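Local structure of insecticidal protein (Brevibacillus laterosporus, 7ML9) at residues S25-E30 and G145-V150. The protein is an insecticidal toxin active against the western corn rootworm, and probably kills by assembling into a beta-barrel pore in membranes. Sequence-based numbering, arbitrary orientation.
Sequences STDVQE and GLKLGV. With NA (sodium ion), chain F.
Two backbone hydrogen bonds join strands 25-27 and 145-147 as a short parallel pair, and a third continues it from the start of helix 28-48. K147 N gives the shortest, 2.9 Å to T26 O, in the plane of that carbonyl. T26 N reaches G145 O over 3.0 Å from above the carbonyl plane, while V28 N, the first helical residue, closes the run in plane on K147 O at 3.1 Å. D27, paired with K147, is the N-cap: its side chain, anti to the backbone N (chi1 -178°), turns OD1 to accept from E30 N at 3.1 Å in a nearly straight bond (168°) from above the carboxylate plane. One water links strand and cap, accepting from Q29 N and lying within hydrogen-bonding distance of K147 O and D27 OD1; another joins T26 OG1, which also bonds N259, to G145 O. On the face of S25 and D27, the extended K147 side chain runs outward, leaving NZ 4.7 Å from D27 OD2, a weak attraction at most and no salt bridge. T26 and L146 share the other face, with T26 CB against L146 CD2. V28 and L148 lie side by side, V28 CG2 meeting L148 CD2 at 3.7 Å, and V269, Y86 and F173 extend this apolar cluster. Q29 OE1 approaches CA of G149, whose positive phi (87°) turns the chain. E30 takes no part across the contact; its OE1 binds the sodium ion at a long 3.0 Å, in a site shared with D34, and bonds R37. In this member of the aerolysin/epsilon-toxin clan, the chemistry implies a direct strand-to-helix handover: K147 O receives the helix's first N-H, D27 the third and water the second, tying the helix start to the C-terminal end of strand 130-147.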
loop_
_atom_site.group_PDB
_atom_site.type_symbol
_atom_site.label_atom_id
_atom_site.label_comp_id
_atom_site.label_asym_id
_atom_site.label_seq_id
_atom_site.Cartn_x
_atom_site.Cartn_y
_atom_site.Cartn_z
ATOM N N SER A 25 2.138 11.050 -11.137
ATOM C CA SER A 25 3.491 11.041 -10.600
ATOM C C SER A 25 3.877 12.435 -10.124
ATOM O O SER A 25 3.439 13.445 -10.679
ATOM C CB SER A 25 4.525 10.575 -11.639
ATOM O OG SER A 25 5.764 10.301 -10.993
ATOM N N THR A 26 4.705 12.478 -9.089
ATOM C CA THR A 26 5.348 13.705 -8.648
ATOM C C THR A 26 6.823 13.594 -8.995
ATOM O O THR A 26 7.504 12.670 -8.534
ATOM C CB THR A 26 5.162 13.927 -7.152
ATOM O OG1 THR A 26 3.767 14.092 -6.867
ATOM C CG2 THR A 26 5.942 15.169 -6.694
ATOM N N ASP A 27 7.306 14.510 -9.833
ATOM C CA ASP A 27 8.735 14.595 -10.144
ATOM C C ASP A 27 9.368 15.378 -9.009
ATOM O O ASP A 27 9.349 16.612 -9.006
ATOM C CB ASP A 27 8.944 15.258 -11.505
ATOM C CG ASP A 27 10.419 15.344 -11.915
ATOM O OD1 ASP A 27 11.320 15.338 -11.054
ATOM O OD2 ASP A 27 10.670 15.441 -13.126
ATOM N N VAL A 28 9.916 14.658 -8.031
ATOM C CA VAL A 28 10.311 15.281 -6.777
ATOM C C VAL A 28 11.428 16.303 -6.997
ATOM O O VAL A 28 11.387 17.415 -6.454
ATOM C CB VAL A 28 10.709 14.200 -5.758
ATOM C CG1 VAL A 28 11.297 14.845 -4.502
ATOM C CG2 VAL A 28 9.466 13.321 -5.404
ATOM N N GLN A 29 12.441 15.950 -7.793
ATOM C CA GLN A 29 13.536 16.898 -8.015
ATOM C C GLN A 29 13.050 18.173 -8.700
ATOM O O GLN A 29 13.451 19.282 -8.315
ATOM C CB GLN A 29 14.637 16.239 -8.836
ATOM C CG GLN A 29 15.451 15.249 -8.040
ATOM C CD GLN A 29 16.414 14.500 -8.922
ATOM O OE1 GLN A 29 16.087 13.449 -9.476
ATOM N NE2 GLN A 29 17.605 15.053 -9.078
ATOM N N GLU A 30 12.189 18.042 -9.715
ATOM C CA GLU A 30 11.683 19.228 -10.394
ATOM C C GLU A 30 10.810 20.070 -9.472
ATOM O O GLU A 30 10.865 21.307 -9.522
ATOM C CB GLU A 30 10.921 18.846 -11.661
ATOM C CG GLU A 30 10.347 20.058 -12.403
ATOM C CD GLU A 30 11.424 21.073 -12.847
ATOM O OE1 GLU A 30 11.085 22.270 -13.009
ATOM O OE2 GLU A 30 12.603 20.684 -13.045
ATOM N N GLY A 145 2.686 7.963 -7.867
ATOM C CA GLY A 145 4.081 7.608 -7.762
ATOM C C GLY A 145 4.973 8.786 -7.388
ATOM O O GLY A 145 4.597 9.952 -7.500
ATOM N N LEU A 146 6.177 8.457 -6.925
ATOM C CA LEU A 146 7.205 9.444 -6.610
ATOM C C LEU A 146 8.410 9.154 -7.494
ATOM O O LEU A 146 9.027 8.085 -7.386
ATOM C CB LEU A 146 7.575 9.412 -5.122
ATOM C CG LEU A 146 6.475 9.715 -4.092
ATOM C CD1 LEU A 146 6.945 9.432 -2.663
ATOM C CD2 LEU A 146 5.987 11.139 -4.198
ATOM N N LYS A 147 8.724 10.085 -8.393
ATOM C CA LYS A 147 9.922 9.993 -9.230
ATOM C C LYS A 147 11.070 10.632 -8.458
ATOM O O LYS A 147 11.142 11.857 -8.334
ATOM C CB LYS A 147 9.704 10.678 -10.571
ATOM C CG LYS A 147 10.906 10.553 -11.496
ATOM C CD LYS A 147 10.568 10.951 -12.922
ATOM C CE LYS A 147 11.820 11.389 -13.666
ATOM N NZ LYS A 147 11.638 11.316 -15.147
ATOM N N LEU A 148 11.956 9.802 -7.915
ATOM C CA LEU A 148 12.984 10.253 -6.996
ATOM C C LEU A 148 14.376 10.275 -7.606
ATOM O O LEU A 148 15.311 10.722 -6.936
ATOM C CB LEU A 148 12.980 9.376 -5.742
ATOM C CG LEU A 148 11.726 9.557 -4.880
ATOM C CD1 LEU A 148 11.509 8.334 -3.986
ATOM C CD2 LEU A 148 11.867 10.835 -4.027
ATOM N N GLY A 149 14.539 9.824 -8.850
ATOM C CA GLY A 149 15.840 9.792 -9.488
ATOM C C GLY A 149 16.644 8.544 -9.207
ATOM O O GLY A 149 17.791 8.438 -9.666
ATOM N N VAL A 150 16.077 7.600 -8.461
ATOM C CA VAL A 150 16.717 6.340 -8.114
ATOM C C VAL A 150 15.595 5.361 -7.797
ATOM O O VAL A 150 14.538 5.750 -7.284
ATOM C CB VAL A 150 17.701 6.506 -6.928
ATOM C CG1 VAL A 150 17.010 7.140 -5.718
ATOM C CG2 VAL A 150 18.327 5.187 -6.546
HETATM NA NA NA F . 8.239 23.077 -12.862
HETATM O O HOH W 1 2.369 11.628 -6.665
HETATM O O HOH W 2 12.838 13.409 -9.309
#